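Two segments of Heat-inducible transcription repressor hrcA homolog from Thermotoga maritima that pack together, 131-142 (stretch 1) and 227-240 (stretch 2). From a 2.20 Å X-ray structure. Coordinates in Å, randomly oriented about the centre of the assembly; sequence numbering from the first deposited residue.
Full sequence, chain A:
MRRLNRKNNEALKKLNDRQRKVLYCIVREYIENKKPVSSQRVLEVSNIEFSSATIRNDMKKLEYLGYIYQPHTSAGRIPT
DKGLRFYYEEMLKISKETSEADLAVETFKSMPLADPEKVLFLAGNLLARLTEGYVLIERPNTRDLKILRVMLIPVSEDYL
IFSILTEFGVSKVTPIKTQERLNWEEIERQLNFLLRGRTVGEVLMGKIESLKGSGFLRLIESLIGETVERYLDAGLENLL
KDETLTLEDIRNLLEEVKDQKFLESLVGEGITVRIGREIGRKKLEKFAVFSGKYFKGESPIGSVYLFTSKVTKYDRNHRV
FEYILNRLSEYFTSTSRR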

# COMPACT_ATOMS: atom_id res chain seq x y z
N THR A 131 8.29 11.72 -0.58
CA THR A 131 9.34 12.70 -0.82
C THR A 131 9.72 13.52 0.42
O THR A 131 10.59 14.38 0.33
CB THR A 131 8.92 13.68 -1.89
OG1 THR A 131 7.77 14.41 -1.43
CG2 THR A 131 8.49 12.96 -3.15
N GLU A 132 9.06 13.28 1.54
CA GLU A 132 9.22 14.10 2.74
C GLU A 132 9.10 15.58 2.40
O GLU A 132 9.93 16.39 2.84
CB GLU A 132 10.57 13.80 3.42
CG GLU A 132 10.76 12.35 3.84
CD GLU A 132 12.22 12.01 4.13
OE1 GLU A 132 13.13 12.61 3.48
OE2 GLU A 132 12.48 11.13 4.98
N GLY A 133 8.09 15.92 1.61
CA GLY A 133 7.83 17.30 1.23
C GLY A 133 6.47 17.83 1.65
O GLY A 133 5.68 17.17 2.34
N TYR A 134 6.23 19.06 1.23
CA TYR A 134 4.96 19.76 1.42
C TYR A 134 4.33 19.90 0.05
O TYR A 134 4.94 20.46 -0.84
CB TYR A 134 5.21 21.16 1.96
CG TYR A 134 3.97 22.01 2.25
CD1 TYR A 134 3.75 23.20 1.58
CD2 TYR A 134 3.06 21.63 3.21
CE1 TYR A 134 2.64 24.00 1.87
CE2 TYR A 134 1.94 22.42 3.50
CZ TYR A 134 1.74 23.60 2.82
OH TYR A 134 0.64 24.38 3.09
N VAL A 135 3.10 19.41 -0.10
CA VAL A 135 2.39 19.41 -1.37
C VAL A 135 1.18 20.35 -1.37
O VAL A 135 0.41 20.38 -0.42
CB VAL A 135 1.94 17.99 -1.71
CG1 VAL A 135 1.04 17.97 -2.96
CG2 VAL A 135 3.15 17.12 -1.91
N LEU A 136 1.06 21.14 -2.44
CA LEU A 136 -0.17 21.86 -2.75
C LEU A 136 -0.70 21.33 -4.07
O LEU A 136 0.05 21.25 -5.04
CB LEU A 136 0.08 23.36 -2.90
CG LEU A 136 0.58 24.12 -1.69
CD1 LEU A 136 0.70 25.57 -2.07
CD2 LEU A 136 -0.32 23.98 -0.45
N ILE A 137 -1.97 20.93 -4.09
CA ILE A 137 -2.67 20.59 -5.32
C ILE A 137 -3.82 21.57 -5.51
O ILE A 137 -4.71 21.66 -4.68
CB ILE A 137 -3.23 19.17 -5.27
CG1 ILE A 137 -2.11 18.16 -5.00
CG2 ILE A 137 -3.95 18.83 -6.59
CD1 ILE A 137 -2.54 16.73 -5.05
N GLU A 138 -3.80 22.29 -6.63
CA GLU A 138 -4.89 23.14 -7.03
C GLU A 138 -6.13 22.29 -7.41
O GLU A 138 -6.05 21.47 -8.33
CB GLU A 138 -4.44 24.00 -8.20
CG GLU A 138 -5.29 25.23 -8.45
CD GLU A 138 -4.82 26.06 -9.62
OE1 GLU A 138 -4.11 25.54 -10.52
OE2 GLU A 138 -5.18 27.26 -9.66
N ARG A 139 -7.24 22.47 -6.68
CA ARG A 139 -8.52 21.84 -6.99
C ARG A 139 -9.09 22.38 -8.31
O ARG A 139 -8.78 23.49 -8.71
CB ARG A 139 -9.54 22.09 -5.85
CG ARG A 139 -9.14 21.53 -4.51
CD ARG A 139 -10.19 21.67 -3.41
NE ARG A 139 -9.91 20.79 -2.28
CZ ARG A 139 -9.29 21.12 -1.15
NH1 ARG A 139 -8.80 22.33 -0.93
NH2 ARG A 139 -9.13 20.19 -0.21
N PRO A 140 -9.94 21.62 -8.98
CA PRO A 140 -10.55 22.13 -10.21
C PRO A 140 -11.29 23.44 -9.93
O PRO A 140 -11.91 23.59 -8.88
CB PRO A 140 -11.53 21.01 -10.60
CG PRO A 140 -10.99 19.81 -9.94
CD PRO A 140 -10.45 20.28 -8.63
N ASN A 141 -11.18 24.40 -10.85
CA ASN A 141 -11.79 25.71 -10.67
C ASN A 141 -13.31 25.57 -10.69
O ASN A 141 -13.86 24.98 -11.61
CB ASN A 141 -11.30 26.66 -11.76
CG ASN A 141 -11.51 28.13 -11.42
OD1 ASN A 141 -12.52 28.52 -10.81
ND2 ASN A 141 -10.55 28.96 -11.82
N THR A 142 -13.97 26.08 -9.65
CA THR A 142 -15.44 26.01 -9.55
C THR A 142 -16.16 26.89 -10.56
O THR A 142 -17.33 26.68 -10.85
CB THR A 142 -15.92 26.38 -8.14
OG1 THR A 142 -15.40 27.66 -7.75
CG2 THR A 142 -15.39 25.41 -7.11
N THR A 227 -17.12 26.00 2.42
CA THR A 227 -15.78 26.54 2.30
C THR A 227 -14.77 25.44 1.99
O THR A 227 -14.52 24.56 2.83
CB THR A 227 -15.37 27.27 3.59
OG1 THR A 227 -16.05 28.53 3.67
CG2 THR A 227 -13.86 27.61 3.56
N VAL A 228 -14.24 25.48 0.77
CA VAL A 228 -13.13 24.62 0.34
C VAL A 228 -11.99 25.52 -0.11
O VAL A 228 -12.15 26.35 -1.01
CB VAL A 228 -13.50 23.70 -0.86
CG1 VAL A 228 -12.45 22.60 -1.02
CG2 VAL A 228 -14.87 23.09 -0.68
N GLU A 229 -10.83 25.33 0.51
CA GLU A 229 -9.62 26.03 0.14
C GLU A 229 -9.36 25.74 -1.36
O GLU A 229 -9.81 24.72 -1.91
CB GLU A 229 -8.45 25.55 1.02
CG GLU A 229 -8.62 25.86 2.52
CD GLU A 229 -7.53 25.28 3.41
OE1 GLU A 229 -7.80 25.06 4.60
OE2 GLU A 229 -6.37 25.05 2.94
N ARG A 230 -8.70 26.67 -2.05
CA ARG A 230 -8.44 26.48 -3.47
C ARG A 230 -7.37 25.40 -3.67
O ARG A 230 -7.35 24.74 -4.68
CB ARG A 230 -8.02 27.80 -4.15
CG ARG A 230 -8.93 28.17 -5.33
CD ARG A 230 -8.17 28.62 -6.54
NE ARG A 230 -8.58 28.09 -7.84
CZ ARG A 230 -8.59 26.82 -8.19
NH1 ARG A 230 -8.28 25.86 -7.33
NH2 ARG A 230 -8.96 26.51 -9.42
N TYR A 231 -6.49 25.25 -2.69
CA TYR A 231 -5.45 24.24 -2.71
C TYR A 231 -5.64 23.26 -1.58
O TYR A 231 -5.93 23.68 -0.47
CB TYR A 231 -4.07 24.87 -2.57
CG TYR A 231 -3.70 25.73 -3.75
CD1 TYR A 231 -4.09 27.06 -3.80
CD2 TYR A 231 -2.95 25.22 -4.79
CE1 TYR A 231 -3.77 27.86 -4.88
CE2 TYR A 231 -2.62 26.02 -5.90
CZ TYR A 231 -3.03 27.33 -5.93
OH TYR A 231 -2.73 28.14 -7.01
N LEU A 232 -5.49 21.98 -1.87
CA LEU A 232 -5.33 20.92 -0.87
C LEU A 232 -3.86 20.81 -0.50
O LEU A 232 -3.02 20.63 -1.38
CB LEU A 232 -5.77 19.58 -1.45
CG LEU A 232 -5.50 18.34 -0.58
CD1 LEU A 232 -6.61 17.31 -0.75
CD2 LEU A 232 -4.13 17.67 -0.87
N ASP A 233 -3.54 20.90 0.79
CA ASP A 233 -2.15 20.78 1.24
C ASP A 233 -1.92 19.49 2.03
O ASP A 233 -2.83 18.96 2.64
CB ASP A 233 -1.73 22.00 2.06
CG ASP A 233 -2.54 22.17 3.31
OD1 ASP A 233 -3.73 22.55 3.20
OD2 ASP A 233 -2.09 21.95 4.45
N ALA A 234 -0.70 19.00 2.02
CA ALA A 234 -0.34 17.83 2.82
C ALA A 234 1.17 17.82 3.09
O ALA A 234 1.92 18.36 2.30
CB ALA A 234 -0.75 16.56 2.09
N GLY A 235 1.59 17.18 4.17
CA GLY A 235 3.01 17.05 4.48
C GLY A 235 3.69 18.22 5.20
O GLY A 235 4.93 18.31 5.22
N LEU A 236 2.93 19.12 5.80
CA LEU A 236 3.55 20.22 6.57
C LEU A 236 4.53 19.68 7.63
O LEU A 236 5.61 20.25 7.85
CB LEU A 236 2.50 21.10 7.21
CG LEU A 236 3.03 22.19 8.16
CD1 LEU A 236 4.07 23.08 7.46
CD2 LEU A 236 1.84 23.00 8.70
N GLU A 237 4.15 18.57 8.22
CA GLU A 237 4.94 17.85 9.20
C GLU A 237 6.33 17.44 8.71
O GLU A 237 7.28 17.46 9.49
CB GLU A 237 4.16 16.60 9.64
CG GLU A 237 4.86 15.71 10.63
CD GLU A 237 3.92 14.72 11.28
OE1 GLU A 237 2.97 14.25 10.60
OE2 GLU A 237 4.12 14.43 12.49
N ASN A 238 6.44 17.10 7.42
CA ASN A 238 7.73 16.74 6.83
C ASN A 238 8.72 17.89 6.87
O ASN A 238 9.90 17.68 7.11
CB ASN A 238 7.56 16.27 5.38
CG ASN A 238 6.64 15.07 5.25
OD1 ASN A 238 6.69 14.15 6.05
ND2 ASN A 238 5.78 15.08 4.23
N LEU A 239 8.26 19.10 6.62
CA LEU A 239 9.15 20.26 6.66
C LEU A 239 9.74 20.51 8.04
O LEU A 239 10.90 20.93 8.16
CB LEU A 239 8.43 21.51 6.19
CG LEU A 239 7.93 21.42 4.76
CD1 LEU A 239 7.37 22.77 4.33
CD2 LEU A 239 9.04 20.91 3.81
N LEU A 240 8.96 20.20 9.08
CA LEU A 240 9.42 20.34 10.47
C LEU A 240 10.42 19.27 10.92
O LEU A 240 11.15 19.48 11.88
CB LEU A 240 8.23 20.29 11.41
CG LEU A 240 7.08 21.25 11.16
CD1 LEU A 240 5.90 20.83 12.03
CD2 LEU A 240 7.51 22.65 11.49
O HOH W 1 -11.29 29.94 -8.64

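Strands 134-138 and 231-234 run antiparallel, their N-to-C directions 161° apart, and their paired backbones make four of the nine hydrogen bonds between the stretches. Val135 and Ala234 satisfy each other twice: Val135 N donates to Ala234 O at 2.9 Å (174° at the hydrogen), and Ala234 N donates to Val135 O at 3.0 Å (145°). The next such pair repeats the pattern, with Ile137 N to Leu232 O and Leu232 N to Ile137 O both at 2.9 Å. Between them, Leu136 and Asp233 form a non-hydrogen-bonded pair whose CA atoms lie 4.6 Å apart. Here the alpha carbons face carbonyls already engaged by amides: Asp233 CA is 3.1 Å from Val135 O and Leu136 CA 3.4 Å from Leu232 O, both CA-H...O contacts.

Beyond the strand ends, side chains help to satisfy the backbone. Asn238 ND2 donates to Gly133 O at 2.8 Å and 176°, almost perfectly linear. Gly133 O also comes within 3.2 Å of Gly235 O, but both are acceptors and no bond joins them; Gly235 O instead receives Asn238 N at 2.9 Å. Gly235, at the N-cap position, has phi/psi of 82/17, and an ideal CB there would lie 2.1 Å from Gly133 O, a clash that its lack of a side chain avoids.

At the other end, two arginines exchange bonds. Arg139 N donates to Arg230 O at 3.0 Å, while the Arg230 guanidinium reaches back to Arg139 O through NH1 at 2.8 Å (155°) and NH2 at 3.1 Å (137°), so one carbonyl accepts from both nitrogens. It lies near the guanidinium plane, as such donation requires. Glu138 OE2, 3.9 Å from Arg230 NH2, makes a long salt bridge of a different kind: the oxygen sits well out of that plane, and the attraction is of charge alone. Arg139 NH1 donates to Glu229 O at 2.8 Å (140°), with Val228 CG1 and Leu232 N over opposite faces of its guanidinium; NE and NH2 are satisfied elsewhere in the structure. A water links the stretches further out, donating to Asn141 OD1 at 2.9 Å and accepting a weak bond from Arg230 NE at 3.4 Å.

Apolar contacts supplement this network. Tyr134 CB packs 3.6 Å from Leu239 CD1, and its ring presents an edge to Leu236, with CE2 4.0 Å from Leu236 CB. Leu136 CB lies 4.0 Å from Tyr231 CD2, on the sheet face that also carries Glu138 and Asp233.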